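Local coordinates for protein probable oxidoreductase (PDB 4EYE) that probably acts as an oxidoreductase of the quinone oxidoreductase branch of the zinc-binding dehydrogenase family, although its substrate is not established, at residues I125-P130 with G300-V305; V51-K56 with D103-F108; F149-R154 with M230-I235; P44-N49 with V90-E95. One frame throughout, in Å; residues are numbered along the deposited sequence.

Contact 1 (I125-P130 with G300-V305)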
loop_
_atom_site.group_PDB
_atom_site.type_symbol
_atom_site.label_atom_id
_atom_site.label_comp_id
_atom_site.label_asym_id
_atom_site.label_seq_id
_atom_site.Cartn_x
_atom_site.Cartn_y
_atom_site.Cartn_z
ATOM N N ILE A 125 -7.338 -3.276 -14.070
ATOM C CA ILE A 125 -6.473 -2.319 -14.756
ATOM C C ILE A 125 -7.003 -0.927 -14.444
ATOM O O ILE A 125 -8.201 -0.719 -14.494
ATOM C CB ILE A 125 -6.498 -2.539 -16.288
ATOM C CG1 ILE A 125 -5.758 -3.826 -16.664
ATOM C CG2 ILE A 125 -5.893 -1.334 -17.018
ATOM C CD1 ILE A 125 -4.229 -3.741 -16.413
ATOM N N LEU A 126 -6.101 0.009 -14.126
ATOM C CA LEU A 126 -6.447 1.408 -13.918
ATOM C C LEU A 126 -5.488 2.309 -14.719
ATOM O O LEU A 126 -4.292 1.989 -14.868
ATOM C CB LEU A 126 -6.435 1.770 -12.441
ATOM C CG LEU A 126 -7.459 1.030 -11.493
ATOM C CD1 LEU A 126 -7.010 1.114 -10.050
ATOM C CD2 LEU A 126 -8.911 1.471 -11.559
ATOM N N PRO A 127 -6.010 3.436 -15.250
ATOM C CA PRO A 127 -5.172 4.383 -15.941
ATOM C C PRO A 127 -4.199 5.110 -15.011
ATOM O O PRO A 127 -4.588 5.657 -13.985
ATOM C CB PRO A 127 -6.174 5.370 -16.601
ATOM C CG PRO A 127 -7.421 5.258 -15.773
ATOM C CD PRO A 127 -7.428 3.854 -15.189
ATOM N N THR A 128 -2.917 5.125 -15.409
ATOM C CA THR A 128 -1.874 5.755 -14.620
ATOM C C THR A 128 -1.999 7.290 -14.663
ATOM O O THR A 128 -2.034 7.857 -15.736
ATOM C CB THR A 128 -0.473 5.394 -15.184
ATOM O OG1 THR A 128 -0.283 3.969 -15.092
ATOM C CG2 THR A 128 0.627 6.197 -14.405
ATOM N N PRO A 129 -2.028 7.973 -13.491
ATOM C CA PRO A 129 -2.151 9.446 -13.541
ATOM C C PRO A 129 -0.998 10.060 -14.331
ATOM O O PRO A 129 0.169 9.646 -14.163
ATOM C CB PRO A 129 -2.098 9.841 -12.082
ATOM C CG PRO A 129 -2.679 8.658 -11.359
ATOM C CD PRO A 129 -2.217 7.461 -12.118
ATOM N N PRO A 130 -1.314 10.987 -15.236
ATOM C CA PRO A 130 -0.218 11.480 -16.103
ATOM C C PRO A 130 0.877 12.218 -15.356
ATOM O O PRO A 130 1.978 12.320 -15.890
ATOM C CB PRO A 130 -0.917 12.409 -17.095
ATOM C CG PRO A 130 -2.226 12.757 -16.495
ATOM C CD PRO A 130 -2.612 11.581 -15.591
ATOM N N GLY A 300 -10.618 9.918 -6.813
ATOM C CA GLY A 300 -10.145 10.644 -5.635
ATOM C C GLY A 300 -8.639 10.782 -5.625
ATOM O O GLY A 300 -8.083 11.873 -5.345
ATOM N N LEU A 301 -7.957 9.705 -5.975
ATOM C CA LEU A 301 -6.481 9.717 -5.990
ATOM C C LEU A 301 -5.927 10.549 -7.152
ATOM O O LEU A 301 -4.933 11.265 -6.976
ATOM C CB LEU A 301 -5.900 8.303 -5.995
ATOM C CG LEU A 301 -6.101 7.525 -4.699
ATOM C CD1 LEU A 301 -5.691 6.060 -4.964
ATOM C CD2 LEU A 301 -5.372 8.131 -3.466
ATOM N N GLU A 302 -6.565 10.458 -8.302
ATOM C CA GLU A 302 -6.200 11.283 -9.454
ATOM C C GLU A 302 -6.283 12.805 -9.114
ATOM O O GLU A 302 -5.458 13.562 -9.555
ATOM C CB GLU A 302 -7.108 10.996 -10.663
ATOM C CG GLU A 302 -6.859 9.640 -11.314
ATOM C CD GLU A 302 -7.902 9.242 -12.363
ATOM O OE1 GLU A 302 -9.022 9.791 -12.419
ATOM O OE2 GLU A 302 -7.584 8.339 -13.159
ATOM N N LYS A 303 -7.294 13.190 -8.324
ATOM C CA LYS A 303 -7.471 14.551 -7.875
ATOM C C LYS A 303 -6.372 14.963 -6.894
ATOM O O LYS A 303 -5.759 16.037 -7.055
ATOM C CB LYS A 303 -8.853 14.725 -7.238
ATOM C CG LYS A 303 -9.072 16.028 -6.442
ATOM C CD LYS A 303 -10.487 16.095 -5.858
ATOM C CE LYS A 303 -10.552 16.757 -4.469
ATOM N NZ LYS A 303 -10.536 18.237 -4.547
ATOM N N LEU A 304 -6.091 14.106 -5.913
ATOM C CA LEU A 304 -4.985 14.355 -4.975
ATOM C C LEU A 304 -3.645 14.499 -5.690
ATOM O O LEU A 304 -2.890 15.394 -5.346
ATOM C CB LEU A 304 -4.936 13.307 -3.848
ATOM C CG LEU A 304 -6.176 13.300 -2.938
ATOM C CD1 LEU A 304 -6.250 12.099 -2.003
ATOM C CD2 LEU A 304 -6.252 14.578 -2.124
ATOM N N VAL A 305 -3.376 13.659 -6.689
ATOM C CA VAL A 305 -2.159 13.745 -7.502
ATOM C C VAL A 305 -2.121 15.038 -8.343
ATOM O O VAL A 305 -1.090 15.713 -8.387
ATOM C CB VAL A 305 -1.989 12.501 -8.422
ATOM C CG1 VAL A 305 -0.857 12.724 -9.448
ATOM C CG2 VAL A 305 -1.736 11.227 -7.578
HETATM O O HOH W 1 -5.233 8.385 -14.238
#
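Glu302 reaches Pro127 and Pro129 through two torsions: chi1 of -71° sets CG beside the backbone N, and an extended chi2 of 170° lengthens the chain so that the carboxylate reaches Pro127. There the two side chains cross at about a right angle, and Glu302 OE2 comes to 4.0 Å from Pro127 CG, an aliphatic corner that offers it no donor. The polar link is made by a water instead. It donates to Glu302 OE2 at 2.6 Å and to Pro127 O at 2.8 Å, so two acceptors that could not bond each other directly share the protons of one molecule. Nearer the root of the same side chain, Glu302 CG lies 4.3 Å from Pro129 CG, methylene beside methylene. The partners come from different parts of the chain: strand 125-127 pairs with strand 104-108 in the GroES-like sheet, whereas helix 293-306 also packs through Leu301 on helix 143-154, an arrangement consistent with the two-domain build of medium-chain dehydrogenases. About one helical turn beyond Glu302, Val305 supplies the apolar half of the contact. Its CG1, anti to the backbone N (chi1 170°), meets Pro129 CB at 4.1 Å. Both residues are buried. Pro129 also touches Leu140 of helix 134-140, and Val305 rests on Gln131 and Leu132, just beyond the prolines.

Contact 2 (V51-K56 with D103-F108)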
loop_
_atom_site.group_PDB
_atom_site.type_symbol
_atom_site.label_atom_id
_atom_site.label_comp_id
_atom_site.label_asym_id
_atom_site.label_seq_id
_atom_site.Cartn_x
_atom_site.Cartn_y
_atom_site.Cartn_z
ATOM N N VAL A 51 -5.442 -8.680 -20.137
ATOM C CA VAL A 51 -4.648 -7.537 -20.527
ATOM C C VAL A 51 -3.255 -7.914 -20.113
ATOM O O VAL A 51 -3.019 -8.264 -18.956
ATOM C CB VAL A 51 -5.051 -6.252 -19.801
ATOM C CG1 VAL A 51 -4.143 -5.103 -20.245
ATOM C CG2 VAL A 51 -6.530 -5.953 -20.034
ATOM N N VAL A 52 -2.327 -7.872 -21.059
ATOM C CA VAL A 52 -0.929 -8.134 -20.764
ATOM C C VAL A 52 -0.251 -6.779 -20.669
ATOM O O VAL A 52 -0.405 -5.949 -21.562
ATOM C CB VAL A 52 -0.283 -9.006 -21.863
ATOM C CG1 VAL A 52 1.210 -9.157 -21.612
ATOM C CG2 VAL A 52 -1.011 -10.364 -21.966
ATOM N N VAL A 53 0.483 -6.584 -19.578
ATOM C CA VAL A 53 1.212 -5.329 -19.261
ATOM C C VAL A 53 2.704 -5.640 -19.251
ATOM O O VAL A 53 3.134 -6.602 -18.589
ATOM C CB VAL A 53 0.820 -4.771 -17.873
ATOM C CG1 VAL A 53 1.548 -3.459 -17.565
ATOM C CG2 VAL A 53 -0.683 -4.484 -17.773
ATOM N N ASP A 54 3.487 -4.823 -19.973
ATOM C CA ASP A 54 4.920 -4.773 -19.816
ATOM C C ASP A 54 5.261 -3.995 -18.538
ATOM O O ASP A 54 5.042 -2.781 -18.438
ATOM C CB ASP A 54 5.635 -4.102 -21.030
ATOM C CG ASP A 54 5.620 -4.982 -22.268
ATOM O OD1 ASP A 54 5.080 -6.105 -22.244
ATOM O OD2 ASP A 54 6.126 -4.566 -23.316
ATOM N N VAL A 55 5.830 -4.706 -17.573
ATOM C CA VAL A 55 6.016 -4.158 -16.223
ATOM C C VAL A 55 7.211 -3.224 -16.252
ATOM O O VAL A 55 8.306 -3.648 -16.650
ATOM C CB VAL A 55 6.208 -5.293 -15.175
ATOM C CG1 VAL A 55 6.490 -4.745 -13.776
ATOM C CG2 VAL A 55 4.973 -6.205 -15.146
ATOM N N LYS A 56 7.001 -1.974 -15.825
ATOM C CA LYS A 56 8.097 -1.030 -15.589
ATOM C C LYS A 56 8.443 -0.847 -14.128
ATOM O O LYS A 56 9.524 -0.426 -13.803
ATOM C CB LYS A 56 7.768 0.349 -16.229
ATOM C CG LYS A 56 7.388 0.225 -17.725
ATOM C CD LYS A 56 8.612 -0.145 -18.574
ATOM C CE LYS A 56 8.218 -0.498 -20.013
ATOM N NZ LYS A 56 9.389 -1.051 -20.730
ATOM N N ASP A 103 -1.109 2.134 -23.660
ATOM C CA ASP A 103 -1.646 2.825 -22.526
ATOM C C ASP A 103 -0.721 2.584 -21.308
ATOM O O ASP A 103 -0.241 1.441 -21.078
ATOM C CB ASP A 103 -3.043 2.349 -22.166
ATOM C CG ASP A 103 -4.144 2.835 -23.151
ATOM O OD1 ASP A 103 -3.928 3.685 -24.014
ATOM O OD2 ASP A 103 -5.251 2.312 -23.024
ATOM N N ARG A 104 -0.507 3.649 -20.558
ATOM C CA ARG A 104 0.182 3.566 -19.277
ATOM C C ARG A 104 -0.859 3.182 -18.193
ATOM O O ARG A 104 -1.830 3.928 -17.937
ATOM C CB ARG A 104 0.766 4.905 -18.921
ATOM C CG ARG A 104 1.920 5.328 -19.810
ATOM C CD ARG A 104 2.437 6.660 -19.286
ATOM N NE ARG A 104 3.147 6.442 -18.044
ATOM C CZ ARG A 104 3.207 7.264 -16.989
ATOM N NH1 ARG A 104 2.496 8.393 -16.904
ATOM N NH2 ARG A 104 3.934 6.872 -15.936
ATOM N N VAL A 105 -0.665 2.037 -17.572
ATOM C CA VAL A 105 -1.662 1.475 -16.656
ATOM C C VAL A 105 -1.002 0.983 -15.351
ATOM O O VAL A 105 0.212 0.693 -15.291
ATOM C CB VAL A 105 -2.424 0.304 -17.301
ATOM C CG1 VAL A 105 -3.348 0.770 -18.460
ATOM C CG2 VAL A 105 -1.432 -0.818 -17.718
ATOM N N MET A 106 -1.846 0.933 -14.318
ATOM C CA MET A 106 -1.606 0.251 -13.071
ATOM C C MET A 106 -2.414 -1.052 -13.097
ATOM O O MET A 106 -3.499 -1.093 -13.687
ATOM C CB MET A 106 -2.066 1.119 -11.920
ATOM C CG MET A 106 -1.219 2.373 -11.767
ATOM S SD MET A 106 -2.104 3.797 -11.114
ATOM C CE MET A 106 -2.653 3.202 -9.533
ATOM N N ALA A 107 -1.881 -2.107 -12.479
ATOM C CA ALA A 107 -2.483 -3.422 -12.532
ATOM C C ALA A 107 -2.364 -4.083 -11.144
ATOM O O ALA A 107 -1.370 -3.885 -10.398
ATOM C CB ALA A 107 -1.786 -4.287 -13.575
ATOM N N PHE A 108 -3.362 -4.867 -10.784
ATOM C CA PHE A 108 -3.220 -5.707 -9.614
ATOM C C PHE A 108 -3.668 -7.109 -9.881
ATOM O O PHE A 108 -4.614 -7.307 -10.619
ATOM C CB PHE A 108 -3.905 -5.091 -8.428
ATOM C CG PHE A 108 -5.362 -4.802 -8.621
ATOM C CD1 PHE A 108 -6.303 -5.700 -8.133
ATOM C CD2 PHE A 108 -5.811 -3.605 -9.183
ATOM C CE1 PHE A 108 -7.667 -5.458 -8.273
ATOM C CE2 PHE A 108 -7.209 -3.350 -9.303
ATOM C CZ PHE A 108 -8.123 -4.272 -8.842
#
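Val53 gives the largest surface to this contact and meets both Val105 and Ala107, illustrating how two strands of one sheet can touch without being paired. The CA atoms of Val53 and Val105 are 7.8 Å apart, and each of the three residues points its CB toward the facing strand, so the meeting is one of side chains alone. Val53 CG2, which stands beside its own backbone N, touches Val105 CG2 at 3.7 Å. The other branch, Val53 CG1, lies 4.0 Å from the same methyl, and Val105 CG2 is therefore received between the two prongs of the valine. With Val105 CG1 anti to the carbonyl carbon (chi1 -69°), CG2 is left between the backbone N and the carbonyl carbon, aimed across the gap. Two residues further along its strand, Ala107 adds a short methyl, with CB 4.3 Å from Val53 CG2. Ile125 of strand 125-127 packs on all three residues, and Val90 of strand 85-92 touches Val105; Val53, Val105 and Ala107 are all buried. Strands 51-55 and 104-108 each pair antiparallel with strand 85-92, and the sheet curls until they face one another across its interior: the packed core of the beta-barrel typical of the GroES-like domain of alcohol dehydrogenases.

Contact 3 (F149-R154 with M230-I235)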
loop_
_atom_site.group_PDB
_atom_site.type_symbol
_atom_site.label_atom_id
_atom_site.label_comp_id
_atom_site.label_asym_id
_atom_site.label_seq_id
_atom_site.Cartn_x
_atom_site.Cartn_y
_atom_site.Cartn_z
ATOM N N PHE A 149 -10.045 4.546 0.620
ATOM C CA PHE A 149 -11.168 3.790 1.154
ATOM C C PHE A 149 -11.320 3.904 2.673
ATOM O O PHE A 149 -12.406 4.184 3.149
ATOM C CB PHE A 149 -10.988 2.329 0.763
ATOM C CG PHE A 149 -11.899 1.374 1.478
ATOM C CD1 PHE A 149 -13.276 1.347 1.201
ATOM C CD2 PHE A 149 -11.381 0.443 2.347
ATOM C CE1 PHE A 149 -14.103 0.418 1.810
ATOM C CE2 PHE A 149 -12.217 -0.492 2.978
ATOM C CZ PHE A 149 -13.568 -0.506 2.701
ATOM N N ALA A 150 -10.233 3.697 3.419
ATOM C CA ALA A 150 -10.272 3.797 4.884
ATOM C C ALA A 150 -10.784 5.145 5.338
ATOM O O ALA A 150 -11.605 5.244 6.269
ATOM C CB ALA A 150 -8.865 3.576 5.511
ATOM N N TYR A 151 -10.241 6.188 4.738
ATOM C CA TYR A 151 -10.638 7.554 5.098
ATOM C C TYR A 151 -12.013 7.979 4.585
ATOM O O TYR A 151 -12.880 8.476 5.355
ATOM C CB TYR A 151 -9.600 8.529 4.573
ATOM C CG TYR A 151 -8.306 8.572 5.348
ATOM C CD1 TYR A 151 -8.267 8.376 6.709
ATOM C CD2 TYR A 151 -7.107 8.870 4.696
ATOM C CE1 TYR A 151 -7.069 8.481 7.416
ATOM C CE2 TYR A 151 -5.922 8.937 5.382
ATOM C CZ TYR A 151 -5.881 8.760 6.721
ATOM O OH TYR A 151 -4.652 8.907 7.376
ATOM N N ALA A 152 -12.264 7.745 3.313
ATOM C CA ALA A 152 -13.474 8.268 2.688
ATOM C C ALA A 152 -14.686 7.436 3.037
ATOM O O ALA A 152 -15.738 7.995 3.318
ATOM C CB ALA A 152 -13.295 8.333 1.199
ATOM N N ARG A 153 -14.570 6.112 3.014
ATOM C CA ARG A 153 -15.719 5.257 3.182
ATOM C C ARG A 153 -15.896 4.765 4.612
ATOM O O ARG A 153 -16.987 4.825 5.167
ATOM C CB ARG A 153 -15.644 4.068 2.231
ATOM C CG ARG A 153 -16.816 3.104 2.332
ATOM C CD ARG A 153 -18.051 3.599 1.588
ATOM N NE ARG A 153 -19.024 2.508 1.455
ATOM C CZ ARG A 153 -19.834 2.335 0.428
ATOM N NH1 ARG A 153 -19.793 3.151 -0.631
ATOM N NH2 ARG A 153 -20.668 1.324 0.425
ATOM N N ARG A 154 -14.822 4.291 5.227
ATOM C CA ARG A 154 -14.949 3.635 6.520
ATOM C C ARG A 154 -14.952 4.606 7.675
ATOM O O ARG A 154 -15.847 4.565 8.533
ATOM C CB ARG A 154 -13.839 2.615 6.713
ATOM C CG ARG A 154 -13.908 1.447 5.753
ATOM C CD ARG A 154 -15.163 0.586 5.899
ATOM N NE ARG A 154 -15.193 -0.073 7.175
ATOM C CZ ARG A 154 -16.172 0.016 8.078
ATOM N NH1 ARG A 154 -17.288 0.665 7.826
ATOM N NH2 ARG A 154 -16.017 -0.607 9.250
ATOM N N MET A 230 -9.107 10.487 14.983
ATOM C CA MET A 230 -8.916 9.243 14.280
ATOM C C MET A 230 -7.517 8.721 14.462
ATOM O O MET A 230 -6.548 9.476 14.479
ATOM C CB MET A 230 -9.184 9.446 12.775
ATOM C CG MET A 230 -9.071 8.162 11.942
ATOM S SD MET A 230 -9.457 8.504 10.202
ATOM C CE MET A 230 -11.182 8.985 10.353
ATOM N N VAL A 231 -7.411 7.407 14.571
ATOM C CA VAL A 231 -6.136 6.749 14.631
ATOM C C VAL A 231 -6.081 5.784 13.455
ATOM O O VAL A 231 -7.047 5.051 13.205
ATOM C CB VAL A 231 -5.938 5.992 15.975
ATOM C CG1 VAL A 231 -4.750 5.050 15.880
ATOM C CG2 VAL A 231 -5.816 6.950 17.156
ATOM N N VAL A 232 -4.959 5.769 12.736
ATOM C CA VAL A 232 -4.671 4.739 11.735
ATOM C C VAL A 232 -3.625 3.797 12.284
ATOM O O VAL A 232 -2.503 4.203 12.640
ATOM C CB VAL A 232 -4.223 5.346 10.393
ATOM C CG1 VAL A 232 -3.784 4.235 9.404
ATOM C CG2 VAL A 232 -5.366 6.187 9.802
ATOM N N ASP A 233 -3.996 2.535 12.386
ATOM C CA ASP A 233 -3.128 1.530 12.993
ATOM C C ASP A 233 -2.856 0.362 12.057
ATOM O O ASP A 233 -3.704 -0.522 11.931
ATOM C CB ASP A 233 -3.769 1.003 14.280
ATOM C CG ASP A 233 -2.885 -0.018 14.977
ATOM O OD1 ASP A 233 -1.682 -0.135 14.618
ATOM O OD2 ASP A 233 -3.405 -0.716 15.873
ATOM N N PRO A 234 -1.696 0.375 11.364
ATOM C CA PRO A 234 -1.303 -0.736 10.504
ATOM C C PRO A 234 -0.368 -1.722 11.216
ATOM O O PRO A 234 0.124 -2.650 10.583
ATOM C CB PRO A 234 -0.552 -0.032 9.367
ATOM C CG PRO A 234 0.004 1.203 9.966
ATOM C CD PRO A 234 -0.691 1.446 11.298
ATOM N N ILE A 235 -0.160 -1.533 12.513
ATOM C CA ILE A 235 0.850 -2.258 13.288
ATOM C C ILE A 235 0.236 -3.357 14.180
ATOM O O ILE A 235 0.651 -4.524 14.097
ATOM C CB ILE A 235 1.688 -1.258 14.141
ATOM C CG1 ILE A 235 2.565 -0.377 13.222
ATOM C CG2 ILE A 235 2.546 -1.964 15.200
ATOM C CD1 ILE A 235 3.322 -1.111 12.106
#
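Tyr151 of helix 143-154 lies against Met230 and Val232 of strand 228-233, a helix packed on the parallel sheet of a Rossmann fold, whose strand order is 3-2-1-4-5-6. The first interaction is a Met-aromatic contact made at the ring edge. Met230 SD lies 4.8 Å from the centroid of the Tyr151 ring, 80° off the ring normal and thus close to its plane. Because chi1 and chi2 of Met230 are both extended, the sulfur is carried well out from the strand to a place 3.7 Å from both CD1 and CE1 of Tyr151. The second is apolar packing: Val232 CG2 comes obliquely to the ring, 3.7 Å from both Tyr151 CE1 and Tyr151 OH. Met230 and Val232, two apart on the strand, present the same side to the helix, whereas Val231 points away from it. The third kind is polar. Tyr151 OH is hydrogen-bonded to Ala176 O of helix 171-182, which satisfies the buried hydroxyl. In the helix, a wider pi-type turn leaves Phe149 O accepting from both Arg153 N and Arg154 N. At the strand's end Asp233 opens an Asx turn, in which Ile235 N donates to Asp233 OD1 at 2.9 Å, arriving from above the carboxylate plane.

Contact 4 (P44-N49 with V90-E95)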
loop_
_atom_site.group_PDB
_atom_site.type_symbol
_atom_site.label_atom_id
_atom_site.label_comp_id
_atom_site.label_asym_id
_atom_site.label_seq_id
_atom_site.Cartn_x
_atom_site.Cartn_y
_atom_site.Cartn_z
ATOM N N PRO A 44 3.200 -14.734 -20.339
ATOM C CA PRO A 44 1.759 -14.887 -20.175
ATOM C C PRO A 44 0.910 -15.218 -21.392
ATOM O O PRO A 44 0.080 -16.161 -21.346
ATOM C CB PRO A 44 1.310 -13.522 -19.625
ATOM C CG PRO A 44 2.505 -13.014 -18.899
ATOM C CD PRO A 44 3.737 -13.667 -19.480
ATOM N N GLY A 45 1.005 -14.428 -22.433
ATOM C CA GLY A 45 0.118 -14.677 -23.614
ATOM C C GLY A 45 -1.190 -13.892 -23.659
ATOM O O GLY A 45 -1.946 -13.875 -22.695
ATOM N N ALA A 46 -1.442 -13.236 -24.800
ATOM C CA ALA A 46 -2.686 -12.562 -25.096
ATOM C C ALA A 46 -3.896 -13.517 -25.090
ATOM O O ALA A 46 -3.776 -14.714 -25.334
ATOM C CB ALA A 46 -2.587 -11.859 -26.439
ATOM N N GLY A 47 -5.061 -12.968 -24.781
ATOM C CA GLY A 47 -6.246 -13.785 -24.596
ATOM C C GLY A 47 -7.439 -12.893 -24.621
ATOM O O GLY A 47 -7.306 -11.690 -24.427
ATOM N N PRO A 48 -8.614 -13.458 -24.900
ATOM C CA PRO A 48 -9.765 -12.588 -25.151
ATOM C C PRO A 48 -10.277 -11.893 -23.881
ATOM O O PRO A 48 -11.055 -10.946 -23.984
ATOM C CB PRO A 48 -10.820 -13.560 -25.717
ATOM C CG PRO A 48 -10.400 -14.908 -25.237
ATOM C CD PRO A 48 -8.907 -14.875 -25.157
ATOM N N ASN A 49 -9.877 -12.358 -22.687
ATOM C CA ASN A 49 -10.272 -11.682 -21.470
ATOM C C ASN A 49 -9.065 -11.334 -20.579
ATOM O O ASN A 49 -9.177 -11.343 -19.375
ATOM C CB ASN A 49 -11.338 -12.516 -20.726
ATOM C CG ASN A 49 -11.969 -11.766 -19.539
ATOM O OD1 ASN A 49 -12.302 -10.586 -19.636
ATOM N ND2 ASN A 49 -12.137 -12.469 -18.400
ATOM N N VAL A 90 0.585 -1.198 -21.538
ATOM C CA VAL A 90 -0.199 -2.282 -22.095
ATOM C C VAL A 90 0.431 -2.781 -23.389
ATOM O O VAL A 90 0.715 -1.977 -24.266
ATOM C CB VAL A 90 -1.613 -1.823 -22.407
ATOM C CG1 VAL A 90 -2.352 -2.872 -23.246
ATOM C CG2 VAL A 90 -2.383 -1.467 -21.098
ATOM N N ARG A 91 0.596 -4.103 -23.493
ATOM C CA ARG A 91 0.998 -4.822 -24.704
ATOM C C ARG A 91 -0.227 -5.353 -25.487
ATOM O O ARG A 91 -0.326 -5.130 -26.680
ATOM C CB ARG A 91 1.882 -5.991 -24.344
ATOM C CG ARG A 91 2.309 -6.868 -25.516
ATOM C CD ARG A 91 3.380 -7.866 -25.140
ATOM N NE ARG A 91 4.669 -7.217 -24.889
ATOM C CZ ARG A 91 5.579 -6.930 -25.835
ATOM N NH1 ARG A 91 5.373 -7.237 -27.117
ATOM N NH2 ARG A 91 6.713 -6.355 -25.491
ATOM N N SER A 92 -1.175 -5.999 -24.812
ATOM C CA SER A 92 -2.426 -6.411 -25.433
ATOM C C SER A 92 -3.605 -6.265 -24.456
ATOM O O SER A 92 -3.426 -6.263 -23.203
ATOM C CB SER A 92 -2.353 -7.851 -25.937
ATOM O OG SER A 92 -2.112 -8.780 -24.877
ATOM N N ALA A 93 -4.791 -6.147 -25.051
ATOM C CA ALA A 93 -6.032 -5.953 -24.314
ATOM C C ALA A 93 -7.220 -6.294 -25.235
ATOM O O ALA A 93 -7.132 -6.116 -26.449
ATOM C CB ALA A 93 -6.142 -4.534 -23.800
ATOM N N PRO A 94 -8.325 -6.800 -24.661
ATOM C CA PRO A 94 -9.478 -7.139 -25.493
ATOM C C PRO A 94 -10.212 -5.932 -26.070
ATOM O O PRO A 94 -10.193 -4.833 -25.487
ATOM C CB PRO A 94 -10.441 -7.855 -24.515
ATOM C CG PRO A 94 -9.700 -8.029 -23.251
ATOM C CD PRO A 94 -8.627 -6.963 -23.241
ATOM N N GLU A 95 -10.898 -6.178 -27.196
ATOM C CA GLU A 95 -11.791 -5.208 -27.830
ATOM C C GLU A 95 -12.873 -4.833 -26.854
ATOM O O GLU A 95 -13.430 -5.683 -26.150
ATOM C CB GLU A 95 -12.440 -5.820 -29.079
ATOM C CG GLU A 95 -11.462 -6.255 -30.150
ATOM C CD GLU A 95 -10.575 -5.125 -30.560
ATOM O OE1 GLU A 95 -11.109 -4.156 -31.139
ATOM O OE2 GLU A 95 -9.358 -5.200 -30.289
HETATM O O HOH W 2 -4.562 -9.813 -24.318
#
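Ser92, which with Arg91 faces Val52 in a classic beta bulge, is the first residue of 90-95 to meet the loop 44-49. Its hydroxyl lies between the backbone N and the carbonyl carbon (chi1 61°), and this rotation turns OG to the Ala46 side: Ser92 OG lies 3.5 Å from Ala46 CB, and Ser92 CB is 4.0 Å from the same methyl. The hydroxyl also holds a water at 2.7 Å from Ser92 OG, and that water in turn accepts from Gly47 N at 3.2 Å, bridging a side chain to the backbone of the loop. At Ala93 the CB points away from the loop, and this residue packs on Val51 and Ile99. Pro94 turns back toward the loop and has the most surface buried here. Its CB and CG lie against the carbonyl oxygen of Pro48, with Pro94 CB 3.2 Å and Pro94 CG 3.3 Å from Pro48 O. Pro94 CG also comes to 4.1 Å from Asn49 CA. The touching parts, 46-49 and 92-94, run in roughly the same direction, 29° apart, but are not bonded backbone to backbone. In this surface join of the GroES-like domain a methyl meets a hydroxyl and a proline ring meets a carbonyl oxygen, while the polar link passes through a water; such chemistry implies a partly hydrated seam rather than an extension of the sheet.

Overall arrangement
From the N terminus, the loop 44-49 comes first and meets 90-95, closing contact 4; strand 51-55 follows at once and meets 103-108 in contact 2. Their segments alternate along the chain, so the two contacts cross, and they touch through Val52 with Arg91 and Asp103 with Val90. Together they tie strands 51-55, 85-92 and 104-108 of the GroES-like barrel and the loop before strand 51-55. Contact 1 opens after contact 2 has closed and joins strand 125-127 and the loop after it, next to strand 104-108, to helix 293-306. The long loop it closes contains contact 3, which ties helix 143-154 to the Rossmann sheet. Contacts 3 and 4 lie on opposite sides of the chain's centre.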